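2,3-dihydroxybenzoate-AMP ligase (Thermobifida fusca, PDB 6E97) belongs to the ANL superfamily of AMP-binding enzymes, pairing a large AMP-binding domain with a small C-terminal domain. Local coordinates at residues E371-D376 and H389-G394; F339-G344 and T420-R425; P105-P110 and P237-F242. All coordinates share one frame; numbering follows the deposited sequence.

Interaction 1. Residues E371-D376 and H389-G394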
loop_
_atom_site.group_PDB
_atom_site.type_symbol
_atom_site.label_atom_id
_atom_site.label_comp_id
_atom_site.label_asym_id
_atom_site.label_seq_id
_atom_site.Cartn_x
_atom_site.Cartn_y
_atom_site.Cartn_z
ATOM N N GLU A 371 5.158 -2.096 20.724
ATOM C CA GLU A 371 5.695 -3.283 21.363
ATOM C C GLU A 371 6.156 -4.277 20.306
ATOM O O GLU A 371 5.410 -4.607 19.368
ATOM C CB GLU A 371 4.639 -3.908 22.266
ATOM C CG GLU A 371 4.028 -2.918 23.233
ATOM C CD GLU A 371 2.904 -3.537 24.039
ATOM O OE1 GLU A 371 3.202 -4.311 24.978
ATOM O OE2 GLU A 371 1.727 -3.266 23.721
ATOM N N ILE A 372 7.384 -4.764 20.492
ATOM C CA ILE A 372 8.089 -5.624 19.554
ATOM C C ILE A 372 8.483 -6.898 20.292
ATOM O O ILE A 372 9.293 -6.846 21.228
ATOM C CB ILE A 372 9.342 -4.933 18.988
ATOM C CG1 ILE A 372 8.987 -3.627 18.265
ATOM C CG2 ILE A 372 10.107 -5.882 18.083
ATOM C CD1 ILE A 372 8.248 -3.837 16.953
ATOM N N ARG A 373 7.928 -8.034 19.869
ATOM C CA ARG A 373 8.316 -9.348 20.380
ATOM C C ARG A 373 8.921 -10.168 19.249
ATOM O O ARG A 373 8.299 -10.321 18.199
ATOM C CB ARG A 373 7.117 -10.104 20.972
ATOM C CG ARG A 373 6.545 -9.535 22.265
ATOM C CD ARG A 373 5.316 -10.337 22.702
ATOM N NE ARG A 373 5.671 -11.702 23.091
ATOM C CZ ARG A 373 4.802 -12.698 23.260
ATOM N NH1 ARG A 373 3.500 -12.507 23.070
ATOM N NH2 ARG A 373 5.245 -13.896 23.615
ATOM N N ILE A 374 10.115 -10.716 19.467
ATOM C CA ILE A 374 10.772 -11.589 18.491
ATOM C C ILE A 374 10.882 -12.975 19.121
ATOM O O ILE A 374 11.671 -13.176 20.052
ATOM C CB ILE A 374 12.147 -11.052 18.067
ATOM C CG1 ILE A 374 12.008 -9.665 17.419
ATOM C CG2 ILE A 374 12.821 -12.014 17.093
ATOM C CD1 ILE A 374 13.334 -8.950 17.171
ATOM N N VAL A 375 10.101 -13.931 18.610
ATOM C CA VAL A 375 9.854 -15.202 19.287
ATOM C C VAL A 375 10.252 -16.365 18.375
ATOM O O VAL A 375 10.440 -16.204 17.173
ATOM C CB VAL A 375 8.379 -15.345 19.723
ATOM C CG1 VAL A 375 7.961 -14.177 20.602
ATOM C CG2 VAL A 375 7.472 -15.458 18.510
ATOM N N ASP A 376 10.355 -17.559 18.962
ATOM C CA ASP A 376 10.634 -18.755 18.179
ATOM C C ASP A 376 9.314 -19.388 17.734
ATOM O O ASP A 376 8.260 -18.747 17.761
ATOM C CB ASP A 376 11.526 -19.719 18.979
ATOM C CG ASP A 376 10.863 -20.243 20.248
ATOM O OD1 ASP A 376 9.618 -20.202 20.354
ATOM O OD2 ASP A 376 11.604 -20.701 21.146
ATOM N N HIS A 389 10.404 -14.808 14.688
ATOM C CA HIS A 389 9.139 -14.269 14.215
ATOM C C HIS A 389 8.853 -12.931 14.880
ATOM O O HIS A 389 9.038 -12.767 16.091
ATOM C CB HIS A 389 8.000 -15.242 14.504
ATOM C CG HIS A 389 8.188 -16.596 13.895
ATOM N ND1 HIS A 389 7.834 -16.885 12.595
ATOM C CD2 HIS A 389 8.689 -17.742 14.412
ATOM C CE1 HIS A 389 8.106 -18.152 12.338
ATOM N NE2 HIS A 389 8.628 -18.693 13.423
ATOM N N LEU A 390 8.423 -11.962 14.073
ATOM C CA LEU A 390 8.070 -10.643 14.579
ATOM C C LEU A 390 6.590 -10.620 14.945
ATOM O O LEU A 390 5.731 -10.961 14.128
ATOM C CB LEU A 390 8.396 -9.548 13.557
ATOM C CG LEU A 390 7.918 -8.122 13.874
ATOM C CD1 LEU A 390 8.662 -7.511 15.074
ATOM C CD2 LEU A 390 8.061 -7.214 12.653
ATOM N N LEU A 391 6.310 -10.259 16.192
ATOM C CA LEU A 391 4.982 -9.938 16.676
ATOM C C LEU A 391 5.008 -8.498 17.149
ATOM O O LEU A 391 6.021 -8.018 17.667
ATOM C CB LEU A 391 4.548 -10.850 17.830
ATOM C CG LEU A 391 4.660 -12.358 17.665
ATOM C CD1 LEU A 391 4.128 -13.021 18.921
ATOM C CD2 LEU A 391 3.922 -12.839 16.456
ATOM N N THR A 392 3.899 -7.793 16.961
ATOM C CA THR A 392 3.900 -6.395 17.345
ATOM C C THR A 392 2.504 -5.988 17.788
ATOM O O THR A 392 1.503 -6.591 17.391
ATOM C CB THR A 392 4.399 -5.508 16.200
ATOM O OG1 THR A 392 4.649 -4.185 16.687
ATOM C CG2 THR A 392 3.386 -5.469 15.080
ATOM N N ARG A 393 2.463 -4.971 18.642
ATOM C CA ARG A 393 1.208 -4.469 19.193
ATOM C C ARG A 393 1.428 -3.003 19.503
ATOM O O ARG A 393 2.492 -2.653 20.008
ATOM C CB ARG A 393 0.826 -5.246 20.458
ATOM C CG ARG A 393 -0.452 -4.818 21.133
ATOM C CD ARG A 393 -0.752 -5.765 22.301
ATOM N NE ARG A 393 0.089 -5.485 23.465
ATOM C CZ ARG A 393 0.050 -6.178 24.603
ATOM N NH1 ARG A 393 -0.773 -7.210 24.743
ATOM N NH2 ARG A 393 0.845 -5.840 25.600
ATOM N N GLY A 394 0.460 -2.138 19.196
ATOM C CA GLY A 394 0.703 -0.726 19.378
ATOM C C GLY A 394 -0.454 0.192 19.040
ATOM O O GLY A 394 -1.546 -0.248 18.674
#
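Strands 371-375 and 389-393 form an antiparallel pair at one edge of a four-stranded sheet in the AMP-binding part of this ANL-family protein, with 371-375 outermost. The register is regular: E371 with R393, R373 with L391 and V375 with H389 are hydrogen-bonded pairs, while I372 with T392 and I374 with L390 are non-hydrogen-bonded ones. At the centre the bonds are straight, R373 N to L391 O being 2.9 Å at 172°.

The two faces differ in character. On the face of I372, I374, L390 and T392, CG2 of I372 meets CD1 of L390 at 3.7 Å, and L345 of strand 344-348 packs against I372, L390 and T392. On the other face, CD1 of L391 sits over the guanidinium of R373, offset toward its rim, and touches CG2 of V375 at 4.2 Å. R373 also makes a cation-pi contact with F417. Beyond the last pair, CD2 of H389 comes within 3.5 Å of D376 O, and its NE2 is hydrogen-bonded to E377.

The end of the pair at E371 is locked by polar groups. E371 O accepts from both R393 N and T392 OG1, the hydroxyl standing 2.8 Å from that oxygen; OG1 reaches it by lying opposite the backbone N of T392 (chi1 -168°). R393 grips the E371 carboxylate side-on, with the two planes turned 47° apart. NH2 meets OE1 on its syn side at 2.9 Å, whereas NE approaches OE2 from above the carboxylate plane, 2.8 Å away.

Interaction 2. Residues F339-G344 and T420-R425; sequences FGMAEG and TGDLVR. With J2J (5'-O-[(S)-[(2,3-dihydroxybenzene-1-carbonyl)oxy](hydroxy)phosphoryl]adenosine), chain C.
D422 OD2 takes the shortest polar bond here, 2.6 Å from the ribose O3' of J2J, and the same oxygen lies 3.5 Å from CZ of F339, at the edge of the phenyl ring and in its plane. Ring and carboxylate planes stand 71° apart, the two side chains arriving from opposite directions. The other oxygen, D422 OD1, accepts from the ligand's O2' at 2.8 Å, so each ribose hydroxyl has its own carboxylate oxygen and the group is held at both ends. K439 makes a long, weak ion pair with OD1.

F339 has CG anti to its amide nitrogen (chi1 161°), which carries the ring across toward strand 420-425; its CD1 lies 3.5 Å from C5 of the adenine, while CE2 touches V424 CG1 at 4.2 Å. M341 makes the second bridge between the strands. Its SD rests 3.6 Å from CG2 of T420, the two side chains crossing at about a right angle, and a bend at chi3 turns CE toward D422.

The backbones themselves stay apart, their short axes coming no closer than 10.2 Å; the side chains of F339 and M341 span the interval, with the ligand along one side. T420 OG1 closes an ST turn by accepting from D422 N, and is also bonded to L390 O. On the first segment, A342 N donates to the phosphate oxygen O1P at a nearly straight 165°, just inside the type I turn from M341 to G344. An aspartate holding both ribose hydroxyls, facing an aromatic residue beside the adenine, is characteristic of the nucleotide site of ANL-family enzymes.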
loop_
_atom_site.group_PDB
_atom_site.type_symbol
_atom_site.label_atom_id
_atom_site.label_comp_id
_atom_site.label_asym_id
_atom_site.label_seq_id
_atom_site.Cartn_x
_atom_site.Cartn_y
_atom_site.Cartn_z
ATOM N N PHE A 339 10.416 0.064 6.807
ATOM C CA PHE A 339 9.860 -1.283 6.907
ATOM C C PHE A 339 8.521 -1.122 7.615
ATOM O O PHE A 339 8.474 -0.957 8.833
ATOM C CB PHE A 339 10.831 -2.208 7.661
ATOM C CG PHE A 339 10.208 -3.479 8.213
ATOM C CD1 PHE A 339 9.312 -4.227 7.469
ATOM C CD2 PHE A 339 10.574 -3.948 9.469
ATOM C CE1 PHE A 339 8.755 -5.387 7.976
ATOM C CE2 PHE A 339 10.022 -5.106 9.980
ATOM C CZ PHE A 339 9.115 -5.828 9.232
ATOM N N GLY A 340 7.432 -1.160 6.852
ATOM C CA GLY A 340 6.108 -0.953 7.400
ATOM C C GLY A 340 5.135 -1.997 6.896
ATOM O O GLY A 340 5.493 -2.898 6.132
ATOM N N MET A 341 3.889 -1.863 7.345
ATOM C CA MET A 341 2.859 -2.767 6.874
ATOM C C MET A 341 1.505 -2.089 6.991
ATOM O O MET A 341 1.289 -1.257 7.874
ATOM C CB MET A 341 2.884 -4.087 7.657
ATOM C CG MET A 341 2.805 -3.881 9.161
ATOM S SD MET A 341 3.527 -5.257 10.083
ATOM C CE MET A 341 5.270 -4.856 9.917
ATOM N N ALA A 342 0.594 -2.455 6.086
ATOM C CA ALA A 342 -0.746 -1.878 6.084
ATOM C C ALA A 342 -1.497 -2.160 7.381
ATOM O O ALA A 342 -2.412 -1.405 7.732
ATOM C CB ALA A 342 -1.539 -2.408 4.888
ATOM N N GLU A 343 -1.125 -3.223 8.101
ATOM C CA GLU A 343 -1.782 -3.577 9.354
ATOM C C GLU A 343 -1.376 -2.666 10.504
ATOM O O GLU A 343 -2.050 -2.662 11.541
ATOM C CB GLU A 343 -1.469 -5.034 9.721
ATOM C CG GLU A 343 -2.196 -6.104 8.898
ATOM C CD GLU A 343 -1.483 -6.469 7.597
ATOM O OE1 GLU A 343 -0.429 -5.876 7.286
ATOM O OE2 GLU A 343 -1.990 -7.348 6.874
ATOM N N GLY A 344 -0.298 -1.906 10.354
ATOM C CA GLY A 344 0.136 -1.005 11.401
ATOM C C GLY A 344 1.612 -0.672 11.362
ATOM O O GLY A 344 2.048 0.184 10.582
ATOM N N THR A 420 3.152 -10.670 12.234
ATOM C CA THR A 420 3.490 -10.026 10.963
ATOM C C THR A 420 3.849 -11.037 9.882
ATOM O O THR A 420 3.686 -10.750 8.690
ATOM C CB THR A 420 4.658 -9.052 11.131
ATOM O OG1 THR A 420 5.857 -9.787 11.397
ATOM C CG2 THR A 420 4.403 -8.043 12.255
ATOM N N GLY A 421 4.349 -12.209 10.266
ATOM C CA GLY A 421 4.869 -13.155 9.299
ATOM C C GLY A 421 6.274 -12.864 8.824
ATOM O O GLY A 421 6.757 -13.522 7.894
ATOM N N ASP A 422 6.943 -11.904 9.434
ATOM C CA ASP A 422 8.296 -11.543 9.066
ATOM C C ASP A 422 9.292 -12.183 10.020
ATOM O O ASP A 422 9.003 -12.389 11.202
ATOM C CB ASP A 422 8.467 -10.023 9.067
ATOM C CG ASP A 422 7.664 -9.362 7.973
ATOM O OD1 ASP A 422 7.750 -9.840 6.824
ATOM O OD2 ASP A 422 6.935 -8.393 8.269
ATOM N N LEU A 423 10.461 -12.511 9.481
ATOM C CA LEU A 423 11.595 -12.955 10.272
ATOM C C LEU A 423 12.579 -11.798 10.353
ATOM O O LEU A 423 13.042 -11.296 9.317
ATOM C CB LEU A 423 12.249 -14.194 9.664
ATOM C CG LEU A 423 11.374 -15.423 9.417
ATOM C CD1 LEU A 423 12.201 -16.527 8.784
ATOM C CD2 LEU A 423 10.722 -15.910 10.696
ATOM N N VAL A 424 12.869 -11.363 11.585
ATOM C CA VAL A 424 13.696 -10.196 11.856
ATOM C C VAL A 424 14.590 -10.475 13.054
ATOM O O VAL A 424 14.348 -11.390 13.845
ATOM C CB VAL A 424 12.860 -8.921 12.142
ATOM C CG1 VAL A 424 11.728 -8.772 11.138
ATOM C CG2 VAL A 424 12.326 -8.941 13.557
ATOM N N ARG A 425 15.621 -9.640 13.186
ATOM C CA ARG A 425 16.466 -9.572 14.367
ATOM C C ARG A 425 16.581 -8.116 14.788
ATOM O O ARG A 425 16.401 -7.200 13.979
ATOM C CB ARG A 425 17.861 -10.169 14.119
ATOM C CG ARG A 425 18.643 -9.516 12.992
ATOM C CD ARG A 425 20.057 -10.088 12.860
ATOM N NE ARG A 425 20.787 -9.519 11.723
ATOM C CZ ARG A 425 21.561 -8.442 11.790
ATOM N NH1 ARG A 425 21.717 -7.802 12.937
ATOM N NH2 ARG A 425 22.180 -7.997 10.708
HETATM C C2 J2J C . 11.768 -5.922 3.877
HETATM N N3 J2J C . 10.456 -6.188 3.806
HETATM C C4 J2J C . 9.538 -5.199 3.883
HETATM C C6 J2J C . 11.440 -3.598 4.112
HETATM C C8 J2J C . 7.799 -3.879 3.962
HETATM C C9 J2J C . 5.926 1.784 4.923
HETATM C C12 J2J C . 6.807 0.944 4.236
HETATM C C15 J2J C . 6.375 -0.233 3.615
HETATM C C18 J2J C . 5.040 -0.627 3.659
HETATM C C21 J2J C . 4.563 -1.895 3.005
HETATM C C3 J2J C . 4.076 0.223 4.389
HETATM C C5 J2J C . 9.982 -3.815 4.047
HETATM N N1 J2J C . 12.249 -4.678 4.028
HETATM N N6 J2J C . 11.945 -2.361 4.263
HETATM O O3 J2J C . 2.769 -0.137 4.451
HETATM O O6 J2J C . 3.724 2.285 5.702
HETATM C "C1'" J2J C . 7.351 -6.340 3.669
HETATM C "C2'" J2J C . 7.187 -7.159 4.946
HETATM C "C3'" J2J C . 5.926 -6.532 5.518
HETATM C "C4'" J2J C . 5.086 -6.353 4.266
HETATM C "C5'" J2J C . 3.946 -5.370 4.346
HETATM C C61 J2J C . 4.577 1.464 5.030
HETATM N N7 J2J C . 8.870 -3.049 4.096
HETATM N N9 J2J C . 8.208 -5.158 3.847
HETATM O O17 J2J C . 5.318 -2.449 2.227
HETATM O O1P J2J C . 1.224 -4.218 3.509
HETATM O "O2'" J2J C . 6.962 -8.503 4.550
HETATM O O2P J2J C . 3.217 -2.419 3.310
HETATM O "O3'" J2J C . 5.296 -7.297 6.528
HETATM O O3P J2J C . 2.407 -3.681 1.293
HETATM O "O4'" J2J C . 6.058 -5.921 3.275
HETATM O "O5'" J2J C . 3.454 -5.054 3.051
HETATM P P J2J C . 2.498 -3.800 2.802
HETATM O O HOH W 1 2.275 -7.798 7.745
#

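Interaction 3. Residues P105-P110 and P237-F242. With J2J (5'-O-[(S)-[(2,3-dihydroxybenzene-1-carbonyl)oxy](hydroxy)phosphoryl]adenosine), chain C.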
loop_
_atom_site.group_PDB
_atom_site.type_symbol
_atom_site.label_atom_id
_atom_site.label_comp_id
_atom_site.label_asym_id
_atom_site.label_seq_id
_atom_site.Cartn_x
_atom_site.Cartn_y
_atom_site.Cartn_z
ATOM N N PRO A 105 -13.509 5.643 2.365
ATOM C CA PRO A 105 -12.773 5.112 1.213
ATOM C C PRO A 105 -12.380 3.662 1.465
ATOM O O PRO A 105 -12.092 3.269 2.597
ATOM C CB PRO A 105 -11.541 6.022 1.125
ATOM C CG PRO A 105 -11.931 7.282 1.837
ATOM C CD PRO A 105 -12.867 6.845 2.930
ATOM N N VAL A 106 -12.404 2.864 0.398
ATOM C CA VAL A 106 -11.879 1.502 0.372
ATOM C C VAL A 106 -10.851 1.482 -0.748
ATOM O O VAL A 106 -11.220 1.489 -1.930
ATOM C CB VAL A 106 -12.979 0.457 0.130
ATOM C CG1 VAL A 106 -12.391 -0.947 0.109
ATOM C CG2 VAL A 106 -14.086 0.568 1.181
ATOM N N TYR A 107 -9.567 1.456 -0.392
ATOM C CA TYR A 107 -8.511 1.762 -1.354
ATOM C C TYR A 107 -8.101 0.533 -2.153
ATOM O O TYR A 107 -7.645 -0.465 -1.586
ATOM C CB TYR A 107 -7.297 2.347 -0.649
ATOM C CG TYR A 107 -7.545 3.701 -0.051
ATOM C CD1 TYR A 107 -7.863 4.795 -0.852
ATOM C CD2 TYR A 107 -7.450 3.895 1.317
ATOM C CE1 TYR A 107 -8.081 6.040 -0.301
ATOM C CE2 TYR A 107 -7.670 5.134 1.874
ATOM C CZ TYR A 107 -7.981 6.200 1.063
ATOM O OH TYR A 107 -8.193 7.419 1.639
ATOM N N ALA A 108 -8.240 0.618 -3.470
ATOM C CA ALA A 108 -7.688 -0.358 -4.393
ATOM C C ALA A 108 -6.597 0.309 -5.221
ATOM O O ALA A 108 -6.645 1.518 -5.485
ATOM C CB ALA A 108 -8.775 -0.947 -5.300
ATOM N N LEU A 109 -5.580 -0.501 -5.621
ATOM C CA LEU A 109 -4.451 -0.028 -6.409
ATOM C C LEU A 109 -4.751 -0.150 -7.902
ATOM O O LEU A 109 -5.543 -1.002 -8.313
ATOM C CB LEU A 109 -3.194 -0.831 -6.070
ATOM C CG LEU A 109 -2.725 -0.824 -4.607
ATOM C CD1 LEU A 109 -1.471 -1.672 -4.447
ATOM C CD2 LEU A 109 -2.475 0.585 -4.104
ATOM N N PRO A 110 -4.116 0.680 -8.736
ATOM C CA PRO A 110 -4.376 0.605 -10.186
ATOM C C PRO A 110 -4.148 -0.773 -10.793
ATOM O O PRO A 110 -4.850 -1.130 -11.749
ATOM C CB PRO A 110 -3.404 1.640 -10.762
ATOM C CG PRO A 110 -3.201 2.617 -9.649
ATOM C CD PRO A 110 -3.230 1.806 -8.391
ATOM N N PRO A 237 2.095 4.107 -6.300
ATOM C CA PRO A 237 0.641 4.347 -6.277
ATOM C C PRO A 237 0.218 4.980 -4.964
ATOM O O PRO A 237 0.436 4.403 -3.893
ATOM C CB PRO A 237 0.039 2.948 -6.450
ATOM C CG PRO A 237 1.116 2.143 -7.067
ATOM C CD PRO A 237 2.408 2.687 -6.541
ATOM N N ALA A 238 -0.407 6.159 -5.048
ATOM C CA ALA A 238 -0.441 7.069 -3.909
ATOM C C ALA A 238 -1.272 6.533 -2.752
ATOM O O ALA A 238 -1.052 6.937 -1.606
ATOM C CB ALA A 238 -0.969 8.432 -4.347
ATOM N N VAL A 239 -2.235 5.643 -3.024
ATOM C CA VAL A 239 -3.106 5.119 -1.971
ATOM C C VAL A 239 -2.507 3.933 -1.230
ATOM O O VAL A 239 -3.101 3.459 -0.257
ATOM C CB VAL A 239 -4.478 4.710 -2.540
ATOM C CG1 VAL A 239 -5.194 5.909 -3.131
ATOM C CG2 VAL A 239 -4.323 3.604 -3.595
ATOM N N HIS A 240 -1.349 3.433 -1.647
ATOM C CA HIS A 240 -0.703 2.412 -0.842
ATOM C C HIS A 240 -0.236 3.018 0.483
ATOM O O HIS A 240 0.109 4.195 0.564
ATOM C CB HIS A 240 0.471 1.787 -1.591
ATOM C CG HIS A 240 1.132 0.675 -0.838
ATOM N ND1 HIS A 240 2.093 0.894 0.127
ATOM C CD2 HIS A 240 0.948 -0.665 -0.884
ATOM C CE1 HIS A 240 2.481 -0.264 0.632
ATOM N NE2 HIS A 240 1.797 -1.225 0.039
ATOM N N ASN A 241 -0.244 2.197 1.537
ATOM C CA ASN A 241 0.073 2.689 2.879
ATOM C C ASN A 241 1.368 3.501 2.909
ATOM O O ASN A 241 1.458 4.529 3.594
ATOM C CB ASN A 241 0.169 1.502 3.844
ATOM C CG ASN A 241 -0.060 1.900 5.279
ATOM O OD1 ASN A 241 -1.032 2.579 5.591
ATOM N ND2 ASN A 241 0.839 1.483 6.168
ATOM N N PHE A 242 2.389 3.036 2.188
ATOM C CA PHE A 242 3.707 3.669 2.217
ATOM C C PHE A 242 3.673 5.089 1.655
ATOM O O PHE A 242 4.082 6.031 2.360
ATOM C CB PHE A 242 4.676 2.742 1.468
ATOM C CG PHE A 242 6.121 3.173 1.482
ATOM C CD1 PHE A 242 6.583 4.164 2.332
ATOM C CD2 PHE A 242 7.024 2.555 0.628
ATOM C CE1 PHE A 242 7.921 4.537 2.325
ATOM C CE2 PHE A 242 8.366 2.921 0.623
ATOM C CZ PHE A 242 8.812 3.914 1.468
HETATM C C2 J2J C . 11.768 -5.922 3.877
HETATM N N3 J2J C . 10.456 -6.188 3.806
HETATM C C4 J2J C . 9.538 -5.199 3.883
HETATM C C6 J2J C . 11.440 -3.598 4.112
HETATM C C8 J2J C . 7.799 -3.879 3.962
HETATM C C9 J2J C . 5.926 1.784 4.923
HETATM C C12 J2J C . 6.807 0.944 4.236
HETATM C C15 J2J C . 6.375 -0.233 3.615
HETATM C C18 J2J C . 5.040 -0.627 3.659
HETATM C C21 J2J C . 4.563 -1.895 3.005
HETATM C C3 J2J C . 4.076 0.223 4.389
HETATM C C5 J2J C . 9.982 -3.815 4.047
HETATM N N1 J2J C . 12.249 -4.678 4.028
HETATM N N6 J2J C . 11.945 -2.361 4.263
HETATM O O3 J2J C . 2.769 -0.137 4.451
HETATM O O6 J2J C . 3.724 2.285 5.702
HETATM C "C1'" J2J C . 7.351 -6.340 3.669
HETATM C "C2'" J2J C . 7.187 -7.159 4.946
HETATM C "C3'" J2J C . 5.926 -6.532 5.518
HETATM C "C4'" J2J C . 5.086 -6.353 4.266
HETATM C "C5'" J2J C . 3.946 -5.370 4.346
HETATM C C61 J2J C . 4.577 1.464 5.030
HETATM N N7 J2J C . 8.870 -3.049 4.096
HETATM N N9 J2J C . 8.208 -5.158 3.847
HETATM O O17 J2J C . 5.318 -2.449 2.227
HETATM O O1P J2J C . 1.224 -4.218 3.509
HETATM O "O2'" J2J C . 6.962 -8.503 4.550
HETATM O O2P J2J C . 3.217 -2.419 3.310
HETATM O "O3'" J2J C . 5.296 -7.297 6.528
HETATM O O3P J2J C . 2.407 -3.681 1.293
HETATM O "O4'" J2J C . 6.058 -5.921 3.275
HETATM O "O5'" J2J C . 3.454 -5.054 3.051
HETATM P P J2J C . 2.498 -3.800 2.802
#
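P237 meets P110 at the start of a loop in the AMP-binding domain of this ANL-family protein, a loop that runs by a type I turn, P237 to H240, into helix 241-245. P237 CB lies 4.0 Å from P110 CD, the two rings crossing at a slant, and L109 CD2 approaches the same CB. A238 turns to helix 89-101, where it packs on L91.

V239 is the main wedge, pointing at segment 105-110 and splitting its methyls between two neighbours. CG1 is 3.7 Å from Y107 CD1, while CG2 meets L109 CD2 at 3.6 Å as the V239 and L109 side chains slide past each other in opposite directions. The turn is closed by H240 N bonding to P237 O.

H240 comes next, at the N-cap of the helix, with L109 CD2 against its CB. Its ring swings away from its own amide nitrogen (chi1 -177°), placing both nitrogens in use: ND1 accepts the capping bond from F242 N at 3.0 Å, with F242 N lying 28° out of the ring plane, and NE2 donates to the phosphate oxygen O3P of J2J at 2.8 Å. N241 then donates through ND2 to the ligand's O3, while its OD1 is bonded to Y213 and Q194. F242 lays one ring face under the dihydroxybenzoyl ring, J2J C12 standing 3.6 Å above the phenyl plane and offset toward the rim.

Interactions 1 and 2 share a sheet, since strands 388-393 and 418-426 are neighbours in it; their centres lie 9 Å apart, and L390 N stands 3.0 Å from D422 O, a probable hydrogen bond. Strand 388-393 thus adjoins the strand carrying D422, and the side chain of L390 is about 7 Å from J2J. Interactions 2 and 3, with centres 18 Å apart, both touch J2J, with overlapping footprints: interaction 2 mainly at ribose, adenine and phosphate, interaction 3 at phosphate and dihydroxybenzoyl ring. They also meet directly, M341 O lying 3.3 Å from N241 ND2 in packing contact. Interactions 1 and 3 remain about 12 Å apart at their nearest atoms.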